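Local coordinates for protein RTX toxin RtxA (Vibrio vulnificus MO6-24/O, PDB 6IMP) that forms part of a secreted virulence toxin, the portion here being an alpha/beta-hydrolase domain that probably acts as an enzyme, at residues R78-Y83 with Y138-G143; S111-A116 with A132-G137; D153-F158 with A184-R189; S170-H175 with Q196-L201. All blocks are in the same frame, centred on the assembly; numbering follows the deposited sequence.

Interaction 1: R78-Y83 with Y138-G143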
loop_
_atom_site.group_PDB
_atom_site.type_symbol
_atom_site.label_atom_id
_atom_site.label_comp_id
_atom_site.label_asym_id
_atom_site.label_seq_id
_atom_site.Cartn_x
_atom_site.Cartn_y
_atom_site.Cartn_z
ATOM N N ARG A 78 17.420 2.228 -2.568
ATOM C CA ARG A 78 16.986 0.834 -2.462
ATOM C C ARG A 78 15.716 0.635 -1.628
ATOM O O ARG A 78 15.386 1.442 -0.750
ATOM C CB ARG A 78 18.131 -0.084 -2.028
ATOM C CG ARG A 78 18.638 0.088 -0.614
ATOM C CD ARG A 78 20.031 -0.512 -0.476
ATOM N NE ARG A 78 20.532 -0.406 0.888
ATOM C CZ ARG A 78 21.003 0.712 1.440
ATOM N NH1 ARG A 78 21.445 0.699 2.691
ATOM N NH2 ARG A 78 21.055 1.840 0.744
ATOM N N LEU A 79 14.967 -0.397 -2.009
ATOM C CA LEU A 79 13.635 -0.669 -1.473
ATOM C C LEU A 79 13.621 -2.063 -0.863
ATOM O O LEU A 79 13.707 -3.069 -1.575
ATOM C CB LEU A 79 12.580 -0.600 -2.580
ATOM C CG LEU A 79 12.383 0.733 -3.300
ATOM C CD1 LEU A 79 11.504 0.554 -4.536
ATOM C CD2 LEU A 79 11.785 1.772 -2.362
ATOM N N THR A 80 13.481 -2.124 0.453
ATOM C CA THR A 80 13.777 -3.346 1.179
ATOM C C THR A 80 12.527 -3.981 1.771
ATOM O O THR A 80 11.658 -3.293 2.306
ATOM C CB THR A 80 14.751 -3.056 2.308
ATOM O OG1 THR A 80 14.166 -2.099 3.192
ATOM C CG2 THR A 80 16.037 -2.504 1.746
ATOM N N GLY A 81 12.442 -5.297 1.646
ATOM C CA GLY A 81 11.544 -6.095 2.476
ATOM C C GLY A 81 11.638 -7.576 2.164
ATOM O O GLY A 81 12.716 -8.092 1.869
ATOM N N TYR A 82 10.503 -8.264 2.234
ATOM C CA TYR A 82 10.470 -9.703 1.989
ATOM C C TYR A 82 9.509 -10.078 0.871
ATOM O O TYR A 82 8.582 -9.332 0.524
ATOM C CB TYR A 82 10.117 -10.470 3.260
ATOM C CG TYR A 82 11.016 -10.167 4.438
ATOM C CD1 TYR A 82 10.932 -8.954 5.102
ATOM C CD2 TYR A 82 11.922 -11.113 4.916
ATOM C CE1 TYR A 82 11.737 -8.674 6.193
ATOM C CE2 TYR A 82 12.725 -10.849 6.019
ATOM C CZ TYR A 82 12.637 -9.627 6.653
ATOM O OH TYR A 82 13.445 -9.348 7.751
ATOM N N TYR A 83 9.798 -11.224 0.272
ATOM C CA TYR A 83 8.841 -11.968 -0.516
ATOM C C TYR A 83 8.443 -13.181 0.297
ATOM O O TYR A 83 9.273 -14.045 0.547
ATOM C CB TYR A 83 9.491 -12.415 -1.815
ATOM C CG TYR A 83 8.526 -13.002 -2.794
ATOM C CD1 TYR A 83 7.848 -12.192 -3.690
ATOM C CD2 TYR A 83 8.289 -14.369 -2.833
ATOM C CE1 TYR A 83 6.952 -12.724 -4.605
ATOM C CE2 TYR A 83 7.400 -14.915 -3.745
ATOM C CZ TYR A 83 6.733 -14.089 -4.632
ATOM O OH TYR A 83 5.842 -14.619 -5.540
ATOM N N TYR A 138 10.571 4.223 4.480
ATOM C CA TYR A 138 9.861 3.320 5.356
ATOM C C TYR A 138 10.685 2.069 5.524
ATOM O O TYR A 138 11.320 1.601 4.574
ATOM C CB TYR A 138 8.516 2.960 4.746
ATOM C CG TYR A 138 7.459 4.009 4.967
ATOM C CD1 TYR A 138 6.766 4.071 6.168
ATOM C CD2 TYR A 138 7.136 4.928 3.974
ATOM C CE1 TYR A 138 5.770 5.007 6.372
ATOM C CE2 TYR A 138 6.142 5.874 4.171
ATOM C CZ TYR A 138 5.462 5.912 5.373
ATOM O OH TYR A 138 4.479 6.863 5.594
ATOM N N GLY A 139 10.635 1.511 6.733
ATOM C CA GLY A 139 11.466 0.368 7.123
ATOM C C GLY A 139 12.942 0.599 6.858
ATOM O O GLY A 139 13.557 1.485 7.453
ATOM N N GLU A 140 13.504 -0.195 5.950
ATOM C CA GLU A 140 14.934 -0.130 5.623
ATOM C C GLU A 140 15.174 0.417 4.202
ATOM O O GLU A 140 16.287 0.351 3.686
ATOM C CB GLU A 140 15.580 -1.521 5.789
ATOM C CG GLU A 140 16.266 -1.760 7.133
ATOM C CD GLU A 140 17.123 -3.032 7.143
ATOM O OE1 GLU A 140 16.698 -4.055 6.558
ATOM O OE2 GLU A 140 18.225 -3.012 7.739
ATOM N N SER A 141 14.139 0.971 3.579
ATOM C CA SER A 141 14.263 1.490 2.219
ATOM C C SER A 141 14.863 2.879 2.265
ATOM O O SER A 141 14.620 3.628 3.211
ATOM C CB SER A 141 12.897 1.517 1.527
ATOM O OG SER A 141 12.391 0.198 1.354
ATOM N N ASP A 142 15.643 3.224 1.244
ATOM C CA ASP A 142 16.325 4.519 1.216
ATOM C C ASP A 142 15.385 5.622 0.832
ATOM O O ASP A 142 14.473 5.419 0.038
ATOM C CB ASP A 142 17.456 4.534 0.204
ATOM C CG ASP A 142 18.632 3.720 0.637
ATOM O OD1 ASP A 142 19.120 3.911 1.778
ATOM O OD2 ASP A 142 19.086 2.903 -0.189
ATOM N N GLY A 143 15.681 6.812 1.339
ATOM C CA GLY A 143 15.104 8.039 0.834
ATOM C C GLY A 143 14.035 8.584 1.743
ATOM O O GLY A 143 14.003 8.282 2.936
#
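A type II' turn from Tyr-138 to Ser-141, in the loop after strand 129-133, sets Ser-141 and Asp-142 against the start of strand 78-84. The turn is closed by Ser-141 N donating to Tyr-138 O, and its second residue, Gly-139, has a positive phi of 53° that a glycine adopts easily. Beyond the turn the loop pairs briefly with the strand: Asp-142 N gives a hydrogen bond of 2.7 Å to Arg-78 O. Next to it Thr-80 N donates to Ser-141 OG at 2.7 Å, and this hydroxyl in turn bonds to Asn-134 O. A serine suits the spot because its short side chain can accept from one strand while giving its proton to Asn-134 O, just past the end of strand 129-133. Arg-78 and Asp-142 add a salt bridge between Arg-78 NH2 and Asp-142 OD2, although the position of that oxygen, and hence the bond it takes from Arg-78 N, is less certain. Arg-78 starts with CG between the backbone N and carbonyl carbon (chi1 68°) and runs extended to NE. The other oxygen, Asp-142 OD1, accepts from Asp-25 N. On the opposite side of the strand Leu-79 turns its apolar chain to Val-133 and helix 147-164. The sequence from Arg-136 to Ser-141 reads RGxGxS, a pattern commonly found in this loop of alpha/beta hydrolases, here packed on their antiparallel second strand.

Interaction 2: S111-A116 with A132-G137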
loop_
_atom_site.group_PDB
_atom_site.type_symbol
_atom_site.label_atom_id
_atom_site.label_comp_id
_atom_site.label_asym_id
_atom_site.label_seq_id
_atom_site.Cartn_x
_atom_site.Cartn_y
_atom_site.Cartn_z
ATOM N N SER A 111 6.586 0.654 9.537
ATOM C CA SER A 111 7.239 -0.200 8.524
ATOM C C SER A 111 6.267 -1.163 7.910
ATOM O O SER A 111 5.299 -1.568 8.545
ATOM C CB SER A 111 8.381 -1.017 9.141
ATOM O OG SER A 111 7.926 -1.785 10.248
ATOM N N ALA A 112 6.549 -1.566 6.682
ATOM C CA ALA A 112 5.754 -2.597 6.006
ATOM C C ALA A 112 5.801 -3.922 6.776
ATOM O O ALA A 112 4.818 -4.677 6.816
ATOM C CB ALA A 112 6.256 -2.798 4.589
ATOM N N GLU A 113 6.951 -4.190 7.389
ATOM C CA GLU A 113 7.149 -5.399 8.190
ATOM C C GLU A 113 5.993 -5.554 9.177
ATOM O O GLU A 113 5.255 -6.535 9.140
ATOM C CB GLU A 113 8.490 -5.329 8.938
ATOM C CG GLU A 113 9.702 -5.762 8.109
ATOM C CD GLU A 113 10.007 -4.838 6.940
ATOM O OE1 GLU A 113 9.919 -3.598 7.115
ATOM O OE2 GLU A 113 10.338 -5.355 5.845
ATOM N N GLU A 114 5.803 -4.527 9.989
ATOM C CA GLU A 114 4.732 -4.495 10.965
ATOM C C GLU A 114 3.381 -4.637 10.290
ATOM O O GLU A 114 2.559 -5.438 10.707
ATOM C CB GLU A 114 4.759 -3.178 11.742
ATOM C CG GLU A 114 6.020 -2.938 12.555
ATOM C CD GLU A 114 6.234 -3.985 13.628
ATOM O OE1 GLU A 114 5.279 -4.303 14.368
ATOM O OE2 GLU A 114 7.364 -4.503 13.728
ATOM N N GLN A 115 3.158 -3.860 9.236
ATOM C CA GLN A 115 1.838 -3.778 8.623
ATOM C C GLN A 115 1.462 -5.072 7.911
ATOM O O GLN A 115 0.297 -5.424 7.850
ATOM C CB GLN A 115 1.759 -2.584 7.657
ATOM C CG GLN A 115 1.804 -1.220 8.356
ATOM C CD GLN A 115 1.619 -0.042 7.409
ATOM O OE1 GLN A 115 0.749 -0.064 6.546
ATOM N NE2 GLN A 115 2.421 1.010 7.597
ATOM N N ALA A 116 2.451 -5.798 7.408
ATOM C CA ALA A 116 2.189 -7.039 6.678
ATOM C C ALA A 116 2.046 -8.239 7.612
ATOM O O ALA A 116 1.486 -9.262 7.222
ATOM C CB ALA A 116 3.282 -7.293 5.650
ATOM N N ALA A 132 6.027 -7.895 -0.129
ATOM C CA ALA A 132 5.882 -6.918 0.950
ATOM C C ALA A 132 7.127 -6.056 1.114
ATOM O O ALA A 132 8.029 -6.382 1.906
ATOM C CB ALA A 132 5.558 -7.622 2.252
ATOM N N VAL A 133 7.128 -4.931 0.401
ATOM C CA VAL A 133 8.295 -4.053 0.274
ATOM C C VAL A 133 7.974 -2.642 0.761
ATOM O O VAL A 133 6.927 -2.074 0.428
ATOM C CB VAL A 133 8.761 -3.994 -1.187
ATOM C CG1 VAL A 133 9.907 -3.012 -1.364
ATOM C CG2 VAL A 133 9.180 -5.380 -1.635
ATOM N N ASN A 134 8.878 -2.097 1.572
ATOM C CA ASN A 134 8.788 -0.707 2.019
ATOM C C ASN A 134 8.939 0.281 0.862
ATOM O O ASN A 134 9.883 0.214 0.081
ATOM C CB ASN A 134 9.884 -0.400 3.037
ATOM C CG ASN A 134 9.582 -0.939 4.408
ATOM O OD1 ASN A 134 8.605 -0.551 5.042
ATOM N ND2 ASN A 134 10.443 -1.810 4.893
ATOM N N LEU A 135 8.043 1.251 0.825
ATOM C CA LEU A 135 8.225 2.452 0.024
ATOM C C LEU A 135 9.409 3.244 0.560
ATOM O O LEU A 135 9.816 3.055 1.714
ATOM C CB LEU A 135 6.975 3.308 0.112
ATOM C CG LEU A 135 5.702 2.561 -0.275
ATOM C CD1 LEU A 135 4.475 3.243 0.301
ATOM C CD2 LEU A 135 5.622 2.454 -1.788
ATOM N N ARG A 136 9.952 4.144 -0.254
ATOM C CA ARG A 136 11.049 4.997 0.208
ATOM C C ARG A 136 10.736 5.652 1.560
ATOM O O ARG A 136 9.648 6.191 1.759
ATOM C CB ARG A 136 11.361 6.089 -0.804
ATOM C CG ARG A 136 10.292 7.155 -0.907
ATOM C CD ARG A 136 10.621 8.115 -2.016
ATOM N NE ARG A 136 10.516 7.482 -3.323
ATOM C CZ ARG A 136 10.892 8.059 -4.456
ATOM N NH1 ARG A 136 10.763 7.406 -5.603
ATOM N NH2 ARG A 136 11.360 9.304 -4.451
ATOM N N GLY A 137 11.696 5.588 2.477
ATOM C CA GLY A 137 11.602 6.283 3.765
ATOM C C GLY A 137 10.969 5.439 4.853
ATOM O O GLY A 137 10.872 5.868 6.009
#
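Asn-134 reaches across to Ala-112 and Glu-113 at the first turn of helix 112-124, and its amide is gripped at both ends. Its OD1 accepts from Ala-112 N at 2.8 Å in a nearly straight bond (169°), the donor lying 25° off the carbonyl plane, and the methyl of Ala-112 packs beside the same oxygen. Its ND2 donates to the syn lone pair of Glu-113 OE1 at 2.9 Å, close to the amide plane, and also bonds to Thr-80 O on strand 78-84. Glu-113 can meet it because its chain bends at chi2 (66°), bringing CD round toward the strand. One turn further on, Ala-116 CB meets Ala-132 CB at 4.1 Å; two small residues let the helix lie close to the strand. Behind this shell, Ser-111 caps the helix: its OG receives a weak bond from Glu-114 N and is held more firmly by Lys-49 O. The contact joins helix 112-124 to the end of strand 129-133, within the beta-alpha-beta unit begun by 101-105. A neutral amide suits this buried place, since it offers acceptor and donor together; the negative Glu-113 near the helix N-terminus is probably eased by the helix dipole and by the N-H of Asn-134.

Interaction 3: D153-F158 with A184-R189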
loop_
_atom_site.group_PDB
_atom_site.type_symbol
_atom_site.label_atom_id
_atom_site.label_comp_id
_atom_site.label_asym_id
_atom_site.label_seq_id
_atom_site.Cartn_x
_atom_site.Cartn_y
_atom_site.Cartn_z
ATOM N N ASP A 153 7.835 3.993 -6.618
ATOM C CA ASP A 153 8.262 2.811 -5.868
ATOM C C ASP A 153 7.267 1.658 -6.039
ATOM O O ASP A 153 7.652 0.495 -6.084
ATOM C CB ASP A 153 8.428 3.157 -4.391
ATOM C CG ASP A 153 9.520 4.194 -4.147
ATOM O OD1 ASP A 153 10.342 4.432 -5.057
ATOM O OD2 ASP A 153 9.552 4.774 -3.038
ATOM N N ALA A 154 5.990 1.993 -6.185
ATOM C CA ALA A 154 4.978 0.999 -6.494
ATOM C C ALA A 154 5.285 0.252 -7.796
ATOM O O ALA A 154 5.021 -0.942 -7.920
ATOM C CB ALA A 154 3.617 1.657 -6.571
ATOM N N ARG A 155 5.861 0.962 -8.756
ATOM C CA ARG A 155 6.084 0.411 -10.088
ATOM C C ARG A 155 7.337 -0.444 -10.104
ATOM O O ARG A 155 7.408 -1.454 -10.816
ATOM C CB ARG A 155 6.211 1.527 -11.115
ATOM C CG ARG A 155 5.237 2.677 -10.903
ATOM C CD ARG A 155 4.631 3.113 -12.214
ATOM N NE ARG A 155 3.599 4.132 -12.055
ATOM C CZ ARG A 155 3.686 5.385 -12.501
ATOM N NH1 ARG A 155 4.792 5.818 -13.102
ATOM N NH2 ARG A 155 2.659 6.224 -12.341
ATOM N N THR A 156 8.340 -0.016 -9.345
ATOM C CA THR A 156 9.506 -0.842 -9.104
ATOM C C THR A 156 9.029 -2.186 -8.619
ATOM O O THR A 156 9.338 -3.220 -9.212
ATOM C CB THR A 156 10.413 -0.225 -8.035
ATOM O OG1 THR A 156 10.856 1.054 -8.483
ATOM C CG2 THR A 156 11.623 -1.123 -7.757
ATOM N N MET A 157 8.224 -2.149 -7.563
ATOM C CA MET A 157 7.742 -3.351 -6.922
ATOM C C MET A 157 6.970 -4.185 -7.910
ATOM O O MET A 157 7.152 -5.389 -7.973
ATOM C CB MET A 157 6.848 -3.001 -5.750
ATOM C CG MET A 157 7.596 -2.511 -4.537
ATOM S SD MET A 157 6.385 -1.916 -3.360
ATOM C CE MET A 157 7.246 -0.532 -2.630
ATOM N N PHE A 158 6.104 -3.548 -8.683
ATOM C CA PHE A 158 5.417 -4.263 -9.750
ATOM C C PHE A 158 6.418 -4.948 -10.657
ATOM O O PHE A 158 6.419 -6.169 -10.778
ATOM C CB PHE A 158 4.545 -3.338 -10.583
ATOM C CG PHE A 158 3.608 -4.072 -11.492
ATOM C CD1 PHE A 158 2.704 -4.994 -10.970
ATOM C CD2 PHE A 158 3.621 -3.858 -12.857
ATOM C CE1 PHE A 158 1.826 -5.677 -11.789
ATOM C CE2 PHE A 158 2.742 -4.537 -13.684
ATOM C CZ PHE A 158 1.850 -5.454 -13.150
ATOM N N ALA A 184 -2.016 2.130 -4.635
ATOM C CA ALA A 184 -2.404 0.933 -5.358
ATOM C C ALA A 184 -3.272 1.291 -6.567
ATOM O O ALA A 184 -3.155 0.687 -7.633
ATOM C CB ALA A 184 -3.139 -0.012 -4.427
ATOM N N ALA A 185 -4.134 2.286 -6.402
ATOM C CA ALA A 185 -4.966 2.747 -7.504
ATOM C C ALA A 185 -4.113 3.250 -8.658
ATOM O O ALA A 185 -4.343 2.856 -9.789
ATOM C CB ALA A 185 -5.950 3.819 -7.050
ATOM N N ASP A 186 -3.105 4.076 -8.375
ATOM C CA ASP A 186 -2.219 4.575 -9.441
ATOM C C ASP A 186 -1.453 3.435 -10.136
ATOM O O ASP A 186 -1.337 3.421 -11.367
ATOM C CB ASP A 186 -1.244 5.646 -8.932
ATOM C CG ASP A 186 -0.718 6.556 -10.061
ATOM O OD1 ASP A 186 -0.558 6.090 -11.213
ATOM O OD2 ASP A 186 -0.473 7.750 -9.792
ATOM N N LEU A 187 -0.958 2.475 -9.366
ATOM C CA LEU A 187 -0.310 1.315 -9.967
ATOM C C LEU A 187 -1.293 0.613 -10.897
ATOM O O LEU A 187 -1.001 0.383 -12.069
ATOM C CB LEU A 187 0.200 0.341 -8.908
ATOM C CG LEU A 187 1.075 -0.798 -9.454
ATOM C CD1 LEU A 187 2.342 -0.267 -10.100
ATOM C CD2 LEU A 187 1.443 -1.770 -8.349
ATOM N N ALA A 188 -2.485 0.328 -10.390
ATOM C CA ALA A 188 -3.477 -0.390 -11.178
ATOM C C ALA A 188 -3.648 0.286 -12.540
ATOM O O ALA A 188 -3.673 -0.380 -13.571
ATOM C CB ALA A 188 -4.805 -0.464 -10.437
ATOM N N ARG A 189 -3.704 1.618 -12.529
ATOM C CA ARG A 189 -3.847 2.411 -13.752
ATOM C C ARG A 189 -2.665 2.169 -14.675
ATOM O O ARG A 189 -2.823 1.628 -15.777
ATOM C CB ARG A 189 -3.955 3.906 -13.420
ATOM C CG ARG A 189 -3.989 4.824 -14.631
ATOM C CD ARG A 189 -4.570 6.183 -14.273
ATOM N NE ARG A 189 -3.643 7.002 -13.482
ATOM C CZ ARG A 189 -3.994 8.067 -12.755
ATOM N NH1 ARG A 189 -5.262 8.455 -12.674
ATOM N NH2 ARG A 189 -3.072 8.732 -12.073
#
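Leu-187 projects from helix 180-192 into the side of helix 147-164, where it meets Ala-154, Arg-155 and Phe-158. From CB the chain continues with CG anti to the backbone N (chi1 -171°), and the branching there sends both methyls to the facing helix. CD1 comes 3.5 Å from Ala-154 O and 3.8 Å from Phe-158 CB, with the CA of Arg-155 also close by. CD2 lies 3.7 Å from Ala-154 O. A branched leucine fills this spot, while the small Ala-154 leaves room for its methyls; the axes of 153-158 and 184-189 pass 9.7 Å apart at -56°. Both helices lie on one face of the central sheet of the alpha/beta-hydrolase fold, and Leu-187 also reaches Leu-103 and Ile-174 on the strands beneath; Phe-158 rests on Leu-103 and Ile-172. Away from the sheet the apolar contact gives way to charge. Arg-155 NH2 makes a weak, hydrogen-bonded salt bridge of 3.4 Å to Asp-186 OD1, which sits at the edge of the guanidinium and in its plane. The second oxygen, Asp-186 OD2, pairs with Arg-189 NH2 at 3.6 Å, one aspartate thus lying between two arginines. Arg-189 turns its NH1 to the carbonyl oxygens of Lys-241 and Lys-244.

Interaction 4: S170-H175 with Q196-L201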
loop_
_atom_site.group_PDB
_atom_site.type_symbol
_atom_site.label_atom_id
_atom_site.label_comp_id
_atom_site.label_asym_id
_atom_site.label_seq_id
_atom_site.Cartn_x
_atom_site.Cartn_y
_atom_site.Cartn_z
ATOM N N SER A 170 -1.891 -11.232 -14.745
ATOM C CA SER A 170 -3.214 -11.746 -14.379
ATOM C C SER A 170 -3.147 -12.934 -13.404
ATOM O O SER A 170 -4.121 -13.662 -13.236
ATOM C CB SER A 170 -4.026 -12.089 -15.634
ATOM O OG SER A 170 -4.585 -10.913 -16.212
ATOM N N ASN A 171 -2.007 -13.094 -12.737
ATOM C CA ASN A 171 -1.933 -13.846 -11.484
ATOM C C ASN A 171 -1.717 -12.941 -10.267
ATOM O O ASN A 171 -1.559 -13.438 -9.140
ATOM C CB ASN A 171 -0.799 -14.857 -11.555
ATOM C CG ASN A 171 -1.101 -15.989 -12.499
ATOM O OD1 ASN A 171 -1.581 -15.769 -13.609
ATOM N ND2 ASN A 171 -0.834 -17.214 -12.062
ATOM N N ILE A 172 -1.709 -11.625 -10.494
ATOM C CA ILE A 172 -1.398 -10.656 -9.435
ATOM C C ILE A 172 -2.644 -9.917 -8.981
ATOM O O ILE A 172 -3.527 -9.620 -9.786
ATOM C CB ILE A 172 -0.350 -9.613 -9.891
ATOM C CG1 ILE A 172 0.947 -10.308 -10.316
ATOM C CG2 ILE A 172 -0.056 -8.614 -8.769
ATOM C CD1 ILE A 172 1.906 -9.415 -11.075
ATOM N N ILE A 173 -2.699 -9.611 -7.688
ATOM C CA ILE A 173 -3.590 -8.556 -7.189
ATOM C C ILE A 173 -2.837 -7.522 -6.358
ATOM O O ILE A 173 -1.726 -7.770 -5.846
ATOM C CB ILE A 173 -4.778 -9.108 -6.366
ATOM C CG1 ILE A 173 -4.282 -10.078 -5.283
ATOM C CG2 ILE A 173 -5.781 -9.765 -7.297
ATOM C CD1 ILE A 173 -5.310 -10.408 -4.224
ATOM N N ILE A 174 -3.456 -6.356 -6.241
ATOM C CA ILE A 174 -2.847 -5.245 -5.543
ATOM C C ILE A 174 -3.650 -5.024 -4.286
ATOM O O ILE A 174 -4.815 -4.641 -4.334
ATOM C CB ILE A 174 -2.762 -3.971 -6.419
ATOM C CG1 ILE A 174 -2.040 -4.298 -7.738
ATOM C CG2 ILE A 174 -1.979 -2.887 -5.698
ATOM C CD1 ILE A 174 -2.128 -3.221 -8.802
ATOM N N HIS A 175 -3.043 -5.385 -3.167
ATOM C CA HIS A 175 -3.614 -5.150 -1.857
ATOM C C HIS A 175 -3.097 -3.809 -1.393
ATOM O O HIS A 175 -1.949 -3.686 -0.966
ATOM C CB HIS A 175 -3.191 -6.253 -0.879
ATOM C CG HIS A 175 -3.888 -6.194 0.449
ATOM N ND1 HIS A 175 -4.036 -7.298 1.258
ATOM C CD2 HIS A 175 -4.482 -5.168 1.103
ATOM C CE1 HIS A 175 -4.689 -6.959 2.351
ATOM N NE2 HIS A 175 -4.968 -5.671 2.285
ATOM N N GLN A 196 0.124 -4.232 -19.086
ATOM C CA GLN A 196 0.507 -5.273 -18.131
ATOM C C GLN A 196 -0.567 -5.447 -17.039
ATOM O O GLN A 196 -0.239 -5.783 -15.905
ATOM C CB GLN A 196 1.866 -4.969 -17.466
ATOM C CG GLN A 196 2.926 -4.276 -18.315
ATOM C CD GLN A 196 4.271 -4.190 -17.589
ATOM O OE1 GLN A 196 4.760 -5.186 -17.051
ATOM N NE2 GLN A 196 4.865 -2.996 -17.558
ATOM N N ALA A 197 -1.840 -5.259 -17.400
ATOM C CA ALA A 197 -2.970 -5.211 -16.428
ATOM C C ALA A 197 -3.040 -6.351 -15.380
ATOM O O ALA A 197 -2.700 -7.501 -15.648
ATOM C CB ALA A 197 -4.297 -5.121 -17.168
ATOM N N VAL A 198 -3.576 -6.005 -14.214
ATOM C CA VAL A 198 -3.500 -6.840 -13.011
ATOM C C VAL A 198 -4.828 -7.597 -12.849
ATOM O O VAL A 198 -5.844 -7.167 -13.393
ATOM C CB VAL A 198 -3.177 -5.953 -11.771
ATOM C CG1 VAL A 198 -4.397 -5.162 -11.306
ATOM C CG2 VAL A 198 -2.587 -6.780 -10.641
ATOM N N SER A 199 -4.818 -8.734 -12.153
ATOM C CA SER A 199 -6.042 -9.548 -12.017
ATOM C C SER A 199 -7.100 -8.899 -11.136
ATOM O O SER A 199 -8.276 -9.254 -11.220
ATOM C CB SER A 199 -5.743 -10.947 -11.485
ATOM O OG SER A 199 -6.892 -11.772 -11.605
ATOM N N GLY A 200 -6.680 -7.982 -10.268
ATOM C CA GLY A 200 -7.623 -7.119 -9.568
ATOM C C GLY A 200 -7.024 -6.286 -8.459
ATOM O O GLY A 200 -5.922 -6.546 -7.979
ATOM N N LEU A 201 -7.789 -5.289 -8.037
ATOM C CA LEU A 201 -7.357 -4.339 -7.028
ATOM C C LEU A 201 -8.196 -4.513 -5.779
ATOM O O LEU A 201 -9.418 -4.437 -5.844
ATOM C CB LEU A 201 -7.534 -2.912 -7.549
ATOM C CG LEU A 201 -7.502 -1.811 -6.484
ATOM C CD1 LEU A 201 -6.131 -1.752 -5.812
ATOM C CD2 LEU A 201 -7.872 -0.461 -7.073
#
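Strand 172-177 and the chain leading into strand 200-204 run parallel in the main sheet, with Ile-174 N donating to Gly-200 O at 3.0 Å and Ile-174 paired with Leu-201. Just before this, Ser-199 N donates to Ile-172 O at 2.8 Å, a bond bent to 132° at the hydrogen. On one face of the sheet the apolar side chains gather round Val-198. Its CG2, anti to the backbone N, meets Ile-172 CG2 at 3.6 Å, the two side chains crossing at about a right angle, and it also touches Ile-174 CG1 at 3.9 Å. The other methyl, Val-198 CG1, meets Ile-174 CD1. Beta-branched residues suit such places: they favour extended backbone and carry two carbon branches on CB. Leu-201 lies on the same face and reaches back with CD1 to within 4.1 Å of Ile-174 CB. The other face carries Ile-173, whose CG2 packs against the backbone of Gly-200, 3.3 Å from Gly-200 O; Gly-200 has no side chain here, so the methyl rests on backbone alone. Ser-199 directs its hydroxyl to Leu-306 O. Around the pair, strand 101-105 bonds to the far edge of strand 172-177, Ile-174 and Leu-201 both touch Ala-184 of helix 180-192, the crossover between the two strands, and Ile-172 rests on Phe-158 and Leu-161 of helix 147-164.

Interactions 1 and 2 adjoin, their centres 7 Å apart, and meet where Tyr-82 O lies 3.0 Å from Ala-132 N, probably a hydrogen bond between strands 78-84 and 129-133. Interaction 2 is tied to interaction 3 by a salt bridge of 2.9 Å between Arg-136 NE and Asp-153 OD2, while Met-157 CE packs on Val-133 and Leu-135. Interactions 3 and 4, centred 10 Å apart, meet where Phe-158 CZ comes 3.5 Å from Gln-196 O. Interactions 1 and 4, about 22 Å apart between centres, share one sheet. Strand 172-177 (interaction 4) runs into, and helix 180-192 (interaction 3) out of, a GxSxG pattern (Gly-176, Ser-178, Gly-180), probably the nucleophile elbow.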